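Local coordinates for protein CdnC (Chryseobacterium gregarium DSM 19109, PDB 7MGV) that probably uses ATP to install single and bicyclic omega-ester macrocycles in a multicore graspetide precursor peptide, at residues N22-I27 against D88-W93; A186-G191 against C222-Q227; K232-R237 against E249-Q254. One frame throughout, in Å; residues are numbered along the deposited sequence.

Overall arrangement
From the N terminus, contact 1 comes first: strand 22-28 pairs with strand 91-94, closing a loop of 60 residues that holds helix 35-46 and several strands, and forming the middle of the parallel sheet of the pre-ATP-grasp domain. Contact 2 closes a shorter, helix-free loop between strands 184-187 and 224-228. The chain then runs on directly into contact 3, the hairpin of strands 234-241 and 244-251. The three follow in series, neither nested nor crossed. Contacts 2 and 3 lie in two antiparallel sheets, about 10 Å apart at their nearest atoms, and both reach ADP, whereas contact 1 lies across the chain's centre from both.

Contact 1 (N22-I27 against D88-W93); sequences NKILII and DISTVW
Lys23 is held at both ends: its ammonium by Asp88, its carbonyl by Ser90. Lys23 NZ meets Asp88 OD1 at 2.6 Å, on the syn side of the carboxylate and somewhat out of its plane, in a salt bridge; the ammonium also bonds to the carbonyl of Ser85. Ser90 grips Lys23 O twice. Its backbone N lies in the carbonyl plane, and its OG, turned between its own N and carbonyl carbon (chi1 60°), arrives from above that plane at 2.7 Å.

Backbone bonds take over further along: Leu25 N to Thr91 O, Trp93 N to Leu25 O at 2.7 Å, and Ile27 N to Trp93 O at 2.9 Å.

Side-chain packing covers both faces. On one, Leu25 and Val92 lie side by side, CD2 of Leu25 3.7 Å from CG2 of Val92, with Ile89 CD1 against Leu25 CB. On the other, Ile26 CD1 touches the edge of the Trp93 ring at CE3, 3.8 Å away, and Ile24 CG2 packs on Thr91 OG1, whose hydroxyl bonds to Leu341 O. Helix 35-46 covers this second face, consistent with the Rossmann-like fold expected of a pre-ATP-grasp domain. The chemistry thus runs from a charged end nearer the surface to a buried hydrocarbon interior, where the paired main-chain amides and carbonyls satisfy one another.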
loop_
_atom_site.group_PDB
_atom_site.type_symbol
_atom_site.label_atom_id
_atom_site.label_comp_id
_atom_site.label_asym_id
_atom_site.label_seq_id
_atom_site.Cartn_x
_atom_site.Cartn_y
_atom_site.Cartn_z
ATOM N N ASN A 22 -0.221 -25.970 -16.749
ATOM C CA ASN A 22 0.205 -24.839 -15.936
ATOM C C ASN A 22 -0.956 -23.877 -15.725
ATOM O O ASN A 22 -1.599 -23.442 -16.686
ATOM C CB ASN A 22 1.380 -24.121 -16.599
ATOM C CG ASN A 22 2.705 -24.445 -15.939
ATOM O OD1 ASN A 22 2.849 -25.476 -15.283
ATOM N ND2 ASN A 22 3.683 -23.564 -16.113
ATOM N N LYS A 23 -1.225 -23.546 -14.466
ATOM C CA LYS A 23 -2.363 -22.715 -14.100
ATOM C C LYS A 23 -1.919 -21.278 -13.865
ATOM O O LYS A 23 -0.900 -21.029 -13.213
ATOM C CB LYS A 23 -3.051 -23.262 -12.848
ATOM C CG LYS A 23 -3.744 -24.596 -13.066
ATOM C CD LYS A 23 -4.499 -25.038 -11.826
ATOM C CE LYS A 23 -3.544 -25.477 -10.730
ATOM N NZ LYS A 23 -4.274 -25.967 -9.530
ATOM N N ILE A 24 -2.693 -20.336 -14.400
ATOM C CA ILE A 24 -2.385 -18.912 -14.324
ATOM C C ILE A 24 -3.594 -18.204 -13.725
ATOM O O ILE A 24 -4.660 -18.150 -14.351
ATOM C CB ILE A 24 -2.033 -18.322 -15.695
ATOM C CG1 ILE A 24 -0.756 -18.967 -16.237
ATOM C CG2 ILE A 24 -1.884 -16.809 -15.602
ATOM C CD1 ILE A 24 -0.313 -18.416 -17.569
ATOM N N LEU A 25 -3.430 -17.661 -12.522
ATOM C CA LEU A 25 -4.496 -16.915 -11.870
ATOM C C LEU A 25 -4.540 -15.490 -12.407
ATOM O O LEU A 25 -3.507 -14.820 -12.500
ATOM C CB LEU A 25 -4.289 -16.905 -10.357
ATOM C CG LEU A 25 -5.402 -16.259 -9.531
ATOM C CD1 LEU A 25 -6.666 -17.107 -9.569
ATOM C CD2 LEU A 25 -4.942 -16.033 -8.099
ATOM N N ILE A 26 -5.735 -15.029 -12.766
ATOM C CA ILE A 26 -5.945 -13.674 -13.262
ATOM C C ILE A 26 -7.014 -13.008 -12.408
ATOM O O ILE A 26 -8.121 -13.541 -12.264
ATOM C CB ILE A 26 -6.350 -13.663 -14.747
ATOM C CG1 ILE A 26 -5.219 -14.216 -15.617
ATOM C CG2 ILE A 26 -6.720 -12.253 -15.182
ATOM C CD1 ILE A 26 -5.478 -14.093 -17.102
ATOM N N ILE A 27 -6.683 -11.849 -11.848
ATOM C CA ILE A 27 -7.601 -11.073 -11.024
ATOM C C ILE A 27 -8.189 -9.959 -11.881
ATOM O O ILE A 27 -7.449 -9.143 -12.445
ATOM C CB ILE A 27 -6.895 -10.498 -9.786
ATOM C CG1 ILE A 27 -6.046 -11.574 -9.105
ATOM C CG2 ILE A 27 -7.911 -9.913 -8.816
ATOM C CD1 ILE A 27 -6.854 -12.666 -8.442
ATOM N N ASP A 88 -0.909 -24.067 -6.187
ATOM C CA ASP A 88 0.065 -24.562 -7.151
ATOM C C ASP A 88 -0.005 -23.800 -8.471
ATOM O O ASP A 88 0.346 -24.338 -9.523
ATOM C CB ASP A 88 -0.130 -26.059 -7.391
ATOM C CG ASP A 88 -1.514 -26.385 -7.917
ATOM O OD1 ASP A 88 -2.448 -25.593 -7.669
ATOM O OD2 ASP A 88 -1.668 -27.433 -8.578
ATOM N N ILE A 89 -0.463 -22.546 -8.435
ATOM C CA ILE A 89 -0.486 -21.739 -9.646
ATOM C C ILE A 89 0.942 -21.443 -10.089
ATOM O O ILE A 89 1.862 -21.319 -9.269
ATOM C CB ILE A 89 -1.278 -20.435 -9.431
ATOM C CG1 ILE A 89 -0.718 -19.656 -8.239
ATOM C CG2 ILE A 89 -2.760 -20.729 -9.247
ATOM C CD1 ILE A 89 -1.210 -18.226 -8.161
ATOM N N SER A 90 1.135 -21.334 -11.405
ATOM C CA SER A 90 2.463 -21.030 -11.926
ATOM C C SER A 90 2.777 -19.544 -11.809
ATOM O O SER A 90 3.874 -19.173 -11.375
ATOM C CB SER A 90 2.582 -21.496 -13.377
ATOM O OG SER A 90 1.621 -20.861 -14.201
ATOM N N THR A 91 1.839 -18.683 -12.200
ATOM C CA THR A 91 1.957 -17.244 -12.008
ATOM C C THR A 91 0.596 -16.678 -11.637
ATOM O O THR A 91 -0.432 -17.355 -11.727
ATOM C CB THR A 91 2.477 -16.518 -13.259
ATOM O OG1 THR A 91 1.478 -16.553 -14.285
ATOM C CG2 THR A 91 3.763 -17.142 -13.771
ATOM N N VAL A 92 0.600 -15.417 -11.217
ATOM C CA VAL A 92 -0.619 -14.656 -10.976
ATOM C C VAL A 92 -0.504 -13.335 -11.723
ATOM O O VAL A 92 0.583 -12.754 -11.812
ATOM C CB VAL A 92 -0.868 -14.426 -9.468
ATOM C CG1 VAL A 92 0.256 -13.608 -8.846
ATOM C CG2 VAL A 92 -2.215 -13.752 -9.240
ATOM N N TRP A 93 -1.617 -12.878 -12.289
ATOM C CA TRP A 93 -1.701 -11.563 -12.919
ATOM C C TRP A 93 -2.781 -10.779 -12.184
ATOM O O TRP A 93 -3.977 -11.004 -12.398
ATOM C CB TRP A 93 -2.004 -11.667 -14.410
ATOM C CG TRP A 93 -2.100 -10.327 -15.081
ATOM C CD1 TRP A 93 -1.526 -9.160 -14.665
ATOM C CD2 TRP A 93 -2.816 -10.014 -16.282
ATOM N NE1 TRP A 93 -1.838 -8.142 -15.531
ATOM C CE2 TRP A 93 -2.629 -8.640 -16.533
ATOM C CE3 TRP A 93 -3.597 -10.762 -17.170
ATOM C CZ2 TRP A 93 -3.193 -7.998 -17.634
ATOM C CZ3 TRP A 93 -4.156 -10.122 -18.261
ATOM C CH2 TRP A 93 -3.951 -8.754 -18.484
#

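Contact 2 (A186-G191 against C222-Q227); sequences AKMQTG and CPMQFQ. With ADP (adenosine-5'-diphosphate), chain F.
Lys187 and Gln227 meet at the N6/N7 edge of the adenine of ADP, at the polar end of this strand pair. Lys187 NZ donates to Gln227 OE1 at 2.6 Å, coming from above the plane of the amide carbonyl, and to N7 of ADP at 3.0 Å. The same OE1 accepts from ADP N6 at 2.9 Å, so the amide oxygen reads the adenine amino group while the ammonium reads the neighbouring ring nitrogen. A water takes a hydrogen from both Lys187 NZ and Gln227 NE2, bridging the ammonium to the amide nitrogen as well, and Thr165 OG1 is a weak further partner of NE2. Together the bonds to OE1 and NE2 fix which end of the amide faces the nucleotide.

The lysine chain starts between its own backbone N and carbonyl carbon (chi1 49°) and then runs extended, which carries NZ to the purine. Its backbone is held by an antiparallel hydrogen-bonded pair with Gln225: Lys187 N to Gln225 O at 2.9 Å and Gln225 N to Lys187 O at 3.0 Å. These strands belong to the antiparallel sheet of the ATP-grasp fold that lies along one side of the nucleotide cleft.

On the sheet face away from Lys187, Ala186 CB sits 3.9 Å from Phe226 CE2, and Met224 CG lies over one face of that ring, offset toward its rim. Helix 171-181 packs against Phe226 through Ala174, Phe177 and Ile178. Met224 SD approaches Met188 CG, and each methionine packs on an aromatic side chain of the bound peptide. Back on the Lys187 side, Gln189 CG lies 3.5 Å from Gln225 OE1, and Gln189 OE1 bonds to Asn122 of the second subunit.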
loop_
_atom_site.group_PDB
_atom_site.type_symbol
_atom_site.label_atom_id
_atom_site.label_comp_id
_atom_site.label_asym_id
_atom_site.label_seq_id
_atom_site.Cartn_x
_atom_site.Cartn_y
_atom_site.Cartn_z
ATOM N N ALA A 186 -1.678 22.859 -13.205
ATOM C CA ALA A 186 -1.916 22.336 -11.870
ATOM C C ALA A 186 -2.748 21.071 -11.986
ATOM O O ALA A 186 -3.793 21.069 -12.646
ATOM C CB ALA A 186 -2.624 23.364 -10.986
ATOM N N LYS A 187 -2.284 19.998 -11.354
ATOM C CA LYS A 187 -3.012 18.742 -11.370
ATOM C C LYS A 187 -3.054 18.150 -9.969
ATOM O O LYS A 187 -2.193 18.422 -9.124
ATOM C CB LYS A 187 -2.397 17.739 -12.362
ATOM C CG LYS A 187 -0.892 17.565 -12.252
ATOM C CD LYS A 187 -0.348 16.788 -13.446
ATOM C CE LYS A 187 1.140 16.500 -13.299
ATOM N NZ LYS A 187 1.761 16.088 -14.590
ATOM N N MET A 188 -4.095 17.364 -9.725
ATOM C CA MET A 188 -4.154 16.542 -8.531
ATOM C C MET A 188 -3.472 15.208 -8.791
ATOM O O MET A 188 -3.398 14.736 -9.928
ATOM C CB MET A 188 -5.602 16.305 -8.098
ATOM C CG MET A 188 -6.564 17.450 -8.369
ATOM S SD MET A 188 -8.286 16.936 -8.169
ATOM C CE MET A 188 -8.337 16.560 -6.424
ATOM N N GLN A 189 -2.960 14.604 -7.721
ATOM C CA GLN A 189 -2.484 13.232 -7.814
ATOM C C GLN A 189 -3.637 12.236 -7.839
ATOM O O GLN A 189 -3.445 11.090 -8.262
ATOM C CB GLN A 189 -1.534 12.927 -6.652
ATOM C CG GLN A 189 -0.383 13.922 -6.529
ATOM C CD GLN A 189 0.654 13.509 -5.501
ATOM O OE1 GLN A 189 0.681 12.362 -5.053
ATOM N NE2 GLN A 189 1.516 14.445 -5.123
ATOM N N THR A 190 -4.823 12.653 -7.392
ATOM C CA THR A 190 -6.046 11.860 -7.446
ATOM C C THR A 190 -7.173 12.771 -7.910
ATOM O O THR A 190 -7.354 13.855 -7.352
ATOM C CB THR A 190 -6.396 11.259 -6.077
ATOM O OG1 THR A 190 -6.909 12.289 -5.221
ATOM C CG2 THR A 190 -5.172 10.626 -5.420
ATOM N N GLY A 191 -7.933 12.334 -8.907
ATOM C CA GLY A 191 -8.926 13.185 -9.532
ATOM C C GLY A 191 -10.111 13.513 -8.629
ATOM O O GLY A 191 -10.144 13.218 -7.434
ATOM N N CYS A 222 -5.595 21.716 1.100
ATOM C CA CYS A 222 -5.294 20.506 0.345
ATOM C C CYS A 222 -4.219 20.807 -0.692
ATOM O O CYS A 222 -4.334 21.791 -1.434
ATOM C CB CYS A 222 -6.554 19.950 -0.327
ATOM S SG CYS A 222 -6.241 18.736 -1.638
ATOM N N PRO A 223 -3.171 19.992 -0.782
ATOM C CA PRO A 223 -2.064 20.306 -1.692
ATOM C C PRO A 223 -2.451 20.110 -3.150
ATOM O O PRO A 223 -3.512 19.585 -3.493
ATOM C CB PRO A 223 -0.972 19.321 -1.272
ATOM C CG PRO A 223 -1.726 18.159 -0.740
ATOM C CD PRO A 223 -2.942 18.731 -0.058
ATOM N N MET A 224 -1.543 20.550 -4.018
ATOM C CA MET A 224 -1.690 20.406 -5.459
ATOM C C MET A 224 -0.299 20.244 -6.058
ATOM O O MET A 224 0.706 20.635 -5.451
ATOM C CB MET A 224 -2.426 21.608 -6.070
ATOM C CG MET A 224 -2.772 21.460 -7.544
ATOM S SD MET A 224 -4.331 20.600 -7.816
ATOM C CE MET A 224 -5.315 21.925 -8.498
ATOM N N GLN A 225 -0.246 19.651 -7.257
ATOM C CA GLN A 225 0.999 19.403 -7.971
ATOM C C GLN A 225 1.076 20.381 -9.138
ATOM O O GLN A 225 0.318 20.261 -10.106
ATOM C CB GLN A 225 1.045 17.955 -8.450
ATOM C CG GLN A 225 2.310 17.549 -9.177
ATOM C CD GLN A 225 2.329 16.067 -9.501
ATOM O OE1 GLN A 225 1.396 15.335 -9.165
ATOM N NE2 GLN A 225 3.391 15.616 -10.157
ATOM N N PHE A 226 1.973 21.356 -9.041
ATOM C CA PHE A 226 2.202 22.328 -10.097
ATOM C C PHE A 226 3.375 21.888 -10.959
ATOM O O PHE A 226 4.346 21.308 -10.468
ATOM C CB PHE A 226 2.478 23.714 -9.510
ATOM C CG PHE A 226 1.336 24.271 -8.714
ATOM C CD1 PHE A 226 1.188 23.950 -7.374
ATOM C CD2 PHE A 226 0.408 25.112 -9.304
ATOM C CE1 PHE A 226 0.137 24.459 -6.639
ATOM C CE2 PHE A 226 -0.646 25.625 -8.572
ATOM C CZ PHE A 226 -0.780 25.298 -7.238
ATOM N N GLN A 227 3.281 22.171 -12.254
ATOM C CA GLN A 227 4.319 21.753 -13.183
ATOM C C GLN A 227 4.461 22.780 -14.292
ATOM O O GLN A 227 3.469 23.357 -14.743
ATOM C CB GLN A 227 4.010 20.380 -13.789
ATOM C CG GLN A 227 4.796 19.241 -13.175
ATOM C CD GLN A 227 4.560 17.929 -13.891
ATOM O OE1 GLN A 227 3.731 17.844 -14.798
ATOM N NE2 GLN A 227 5.287 16.896 -13.486
HETATM P PB ADP F . -6.986 12.531 -19.254
HETATM O O1B ADP F . -5.623 12.081 -18.783
HETATM O O2B ADP F . -8.136 11.836 -18.568
HETATM O O3B ADP F . -7.113 12.656 -20.754
HETATM P PA ADP F . -6.141 14.534 -17.518
HETATM O O1A ADP F . -6.034 13.438 -16.484
HETATM O O2A ADP F . -6.532 15.937 -17.123
HETATM O O3A ADP F . -7.073 14.052 -18.737
HETATM O "O5'" ADP F . -4.741 14.601 -18.300
HETATM C "C5'" ADP F . -3.721 15.508 -17.914
HETATM C "C4'" ADP F . -3.181 16.133 -19.192
HETATM O "O4'" ADP F . -2.293 17.201 -18.869
HETATM C "C3'" ADP F . -2.419 15.126 -20.039
HETATM O "O3'" ADP F . -3.079 14.956 -21.296
HETATM C "C2'" ADP F . -1.051 15.733 -20.262
HETATM O "O2'" ADP F . -0.742 15.756 -21.657
HETATM C "C1'" ADP F . -1.145 17.147 -19.712
HETATM N N9 ADP F . 0.060 17.463 -18.915
HETATM C C8 ADP F . 0.462 16.823 -17.800
HETATM N N7 ADP F . 1.610 17.362 -17.318
HETATM C C5 ADP F . 1.955 18.370 -18.141
HETATM C C6 ADP F . 3.055 19.357 -18.216
HETATM N N6 ADP F . 4.043 19.373 -17.290
HETATM N N1 ADP F . 3.037 20.238 -19.243
HETATM C C2 ADP F . 2.061 20.233 -20.171
HETATM N N3 ADP F . 1.033 19.368 -20.165
HETATM C C4 ADP F . 0.931 18.430 -19.194
HETATM O O HOH W 1 3.943 14.340 -13.640
#

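Contact 3 (K232-R237 against E249-Q254); sequences KKKELR and EIDSQQ. With ADP (adenosine-5'-diphosphate), chain F.
Glu235 and Ile250 form an antiparallel hydrogen-bonded pair of the hairpin, each amide satisfied by the other's carbonyl: Glu235 N to Ile250 O and Ile250 N to Glu235 O, both 2.9 Å. Where the second strand turns into helix 252-258, Lys233 O receives two weak bonds, from Ser252 N and, at 3.4 Å, from Gln253 N, while Lys233 NZ forms a salt bridge with Asp308. Asp251 is the N-cap: its OD1 accepts Gln254 N at 3.2 Å, from above the carboxylate plane. With alanine in place of Asp251, Gln254 N would probably lose its capping acceptor, and the first turn of helix 252-258 would be less firmly held.

The side chain of Glu235, with CG anti to the backbone N (chi1 -171°) and extended beyond, brings OE2 to the ribose. There OE2 accepts from O2' of ADP at 3.2 Å and weakly from O3', and also takes a weak, charge-assisted bond from Arg237 NH2; Lys232 NZ lies at long salt-bridge distance from OE1. Arg237 is held in turn by Asp301, which probably helps to place the ribose-binding carboxylate.

On the other face, the methylenes of Lys234 cross Glu249, CD lying 3.2 Å from OE1, which is hydrogen-bonded to Thr276 OG1. Leu236 CD2 rests on Glu249 CB at 3.5 Å.

Lys233 and Lys234 together face Val304 in a classic beta bulge. Strand 297-304 flanks the hairpin beside its first strand and strand 274-276 beside its second, with helix 252-258 continuing from its end.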
loop_
_atom_site.group_PDB
_atom_site.type_symbol
_atom_site.label_atom_id
_atom_site.label_comp_id
_atom_site.label_asym_id
_atom_site.label_seq_id
_atom_site.Cartn_x
_atom_site.Cartn_y
_atom_site.Cartn_z
ATOM N N LYS A 232 3.312 20.798 -26.407
ATOM C CA LYS A 232 3.198 19.470 -27.002
ATOM C C LYS A 232 3.518 19.541 -28.490
ATOM O O LYS A 232 2.750 20.111 -29.272
ATOM C CB LYS A 232 1.800 18.897 -26.785
ATOM C CG LYS A 232 1.482 18.528 -25.351
ATOM C CD LYS A 232 0.353 17.513 -25.292
ATOM C CE LYS A 232 -0.537 17.747 -24.084
ATOM N NZ LYS A 232 -1.976 17.535 -24.402
ATOM N N LYS A 233 4.652 18.962 -28.882
ATOM C CA LYS A 233 4.855 18.606 -30.279
ATOM C C LYS A 233 4.398 17.179 -30.544
ATOM O O LYS A 233 3.775 16.905 -31.576
ATOM C CB LYS A 233 6.324 18.771 -30.678
ATOM C CG LYS A 233 6.639 18.231 -32.067
ATOM C CD LYS A 233 8.131 18.208 -32.352
ATOM C CE LYS A 233 8.408 17.649 -33.739
ATOM N NZ LYS A 233 9.844 17.748 -34.114
ATOM N N LYS A 234 4.690 16.267 -29.618
ATOM C CA LYS A 234 4.154 14.914 -29.660
ATOM C C LYS A 234 3.703 14.507 -28.265
ATOM O O LYS A 234 4.235 14.983 -27.259
ATOM C CB LYS A 234 5.181 13.893 -30.172
ATOM C CG LYS A 234 5.607 14.067 -31.619
ATOM C CD LYS A 234 6.231 12.779 -32.144
ATOM C CE LYS A 234 7.010 13.009 -33.427
ATOM N NZ LYS A 234 8.345 13.608 -33.156
ATOM N N GLU A 235 2.726 13.608 -28.214
ATOM C CA GLU A 235 2.335 12.947 -26.977
ATOM C C GLU A 235 2.569 11.452 -27.131
ATOM O O GLU A 235 2.234 10.875 -28.170
ATOM C CB GLU A 235 0.871 13.229 -26.627
ATOM C CG GLU A 235 0.464 12.739 -25.246
ATOM C CD GLU A 235 -0.837 13.352 -24.769
ATOM O OE1 GLU A 235 -1.522 14.002 -25.586
ATOM O OE2 GLU A 235 -1.174 13.186 -23.577
ATOM N N LEU A 236 3.142 10.824 -26.104
ATOM C CA LEU A 236 3.592 9.440 -26.194
ATOM C C LEU A 236 2.987 8.601 -25.080
ATOM O O LEU A 236 3.002 9.007 -23.912
ATOM C CB LEU A 236 5.120 9.348 -26.116
ATOM C CG LEU A 236 5.963 10.053 -27.177
ATOM C CD1 LEU A 236 7.436 9.947 -26.824
ATOM C CD2 LEU A 236 5.702 9.458 -28.543
ATOM N N ARG A 237 2.482 7.425 -25.448
ATOM C CA ARG A 237 2.115 6.372 -24.511
ATOM C C ARG A 237 2.991 5.161 -24.794
ATOM O O ARG A 237 3.021 4.666 -25.925
ATOM C CB ARG A 237 0.639 5.985 -24.639
ATOM C CG ARG A 237 -0.337 7.137 -24.509
ATOM C CD ARG A 237 -0.813 7.306 -23.079
ATOM N NE ARG A 237 -1.083 8.705 -22.757
ATOM C CZ ARG A 237 -2.289 9.193 -22.487
ATOM N NH1 ARG A 237 -3.349 8.394 -22.494
ATOM N NH2 ARG A 237 -2.438 10.480 -22.205
ATOM N N GLU A 249 2.099 7.388 -30.515
ATOM C CA GLU A 249 2.240 8.833 -30.526
ATOM C C GLU A 249 1.011 9.493 -31.133
ATOM O O GLU A 249 0.328 8.926 -31.992
ATOM C CB GLU A 249 3.495 9.271 -31.299
ATOM C CG GLU A 249 3.314 9.381 -32.805
ATOM C CD GLU A 249 4.575 9.837 -33.513
ATOM O OE1 GLU A 249 5.673 9.678 -32.937
ATOM O OE2 GLU A 249 4.470 10.354 -34.645
ATOM N N ILE A 250 0.729 10.692 -30.633
ATOM C CA ILE A 250 -0.142 11.657 -31.289
ATOM C C ILE A 250 0.727 12.851 -31.654
ATOM O O ILE A 250 1.274 13.521 -30.766
ATOM C CB ILE A 250 -1.318 12.089 -30.400
ATOM C CG1 ILE A 250 -2.293 10.931 -30.195
ATOM C CG2 ILE A 250 -2.039 13.278 -31.020
ATOM C CD1 ILE A 250 -3.552 11.322 -29.448
ATOM N N ASP A 251 0.875 13.095 -32.954
ATOM C CA ASP A 251 1.680 14.204 -33.457
ATOM C C ASP A 251 0.773 15.423 -33.561
ATOM O O ASP A 251 0.072 15.607 -34.559
ATOM C CB ASP A 251 2.306 13.851 -34.802
ATOM C CG ASP A 251 3.550 14.668 -35.101
ATOM O OD1 ASP A 251 3.584 15.863 -34.736
ATOM O OD2 ASP A 251 4.494 14.114 -35.701
ATOM N N SER A 252 0.779 16.255 -32.516
ATOM C CA SER A 252 -0.051 17.456 -32.517
ATOM C C SER A 252 0.396 18.429 -33.598
ATOM O O SER A 252 -0.436 19.058 -34.263
ATOM C CB SER A 252 0.000 18.126 -31.144
ATOM O OG SER A 252 0.050 17.162 -30.106
ATOM N N GLN A 253 1.712 18.560 -33.785
ATOM C CA GLN A 253 2.248 19.503 -34.760
ATOM C C GLN A 253 1.807 19.147 -36.176
ATOM O O GLN A 253 1.282 19.994 -36.909
ATOM C CB GLN A 253 3.773 19.534 -34.653
ATOM C CG GLN A 253 4.466 20.492 -35.603
ATOM C CD GLN A 253 5.975 20.333 -35.573
ATOM O OE1 GLN A 253 6.509 19.299 -35.972
ATOM N NE2 GLN A 253 6.669 21.357 -35.087
ATOM N N GLN A 254 2.002 17.887 -36.573
ATOM C CA GLN A 254 1.634 17.483 -37.927
ATOM C C GLN A 254 0.124 17.453 -38.119
ATOM O O GLN A 254 -0.358 17.716 -39.224
ATOM C CB GLN A 254 2.244 16.123 -38.262
ATOM C CG GLN A 254 2.356 15.846 -39.760
ATOM C CD GLN A 254 3.498 16.599 -40.427
ATOM O OE1 GLN A 254 3.632 17.815 -40.283
ATOM N NE2 GLN A 254 4.327 15.874 -41.169
HETATM P PB ADP F . -6.986 12.531 -19.254
HETATM O O1B ADP F . -5.623 12.081 -18.783
HETATM O O2B ADP F . -8.136 11.836 -18.568
HETATM O O3B ADP F . -7.113 12.656 -20.754
HETATM P PA ADP F . -6.141 14.534 -17.518
HETATM O O1A ADP F . -6.034 13.438 -16.484
HETATM O O2A ADP F . -6.532 15.937 -17.123
HETATM O O3A ADP F . -7.073 14.052 -18.737
HETATM O "O5'" ADP F . -4.741 14.601 -18.300
HETATM C "C5'" ADP F . -3.721 15.508 -17.914
HETATM C "C4'" ADP F . -3.181 16.133 -19.192
HETATM O "O4'" ADP F . -2.293 17.201 -18.869
HETATM C "C3'" ADP F . -2.419 15.126 -20.039
HETATM O "O3'" ADP F . -3.079 14.956 -21.296
HETATM C "C2'" ADP F . -1.051 15.733 -20.262
HETATM O "O2'" ADP F . -0.742 15.756 -21.657
HETATM C "C1'" ADP F . -1.145 17.147 -19.712
HETATM N N9 ADP F . 0.060 17.463 -18.915
HETATM C C8 ADP F . 0.462 16.823 -17.800
HETATM N N7 ADP F . 1.610 17.362 -17.318
HETATM C C5 ADP F . 1.955 18.370 -18.141
HETATM C C6 ADP F . 3.055 19.357 -18.216
HETATM N N6 ADP F . 4.043 19.373 -17.290
HETATM N N1 ADP F . 3.037 20.238 -19.243
HETATM C C2 ADP F . 2.061 20.233 -20.171
HETATM N N3 ADP F . 1.033 19.368 -20.165
HETATM C C4 ADP F . 0.931 18.430 -19.194
#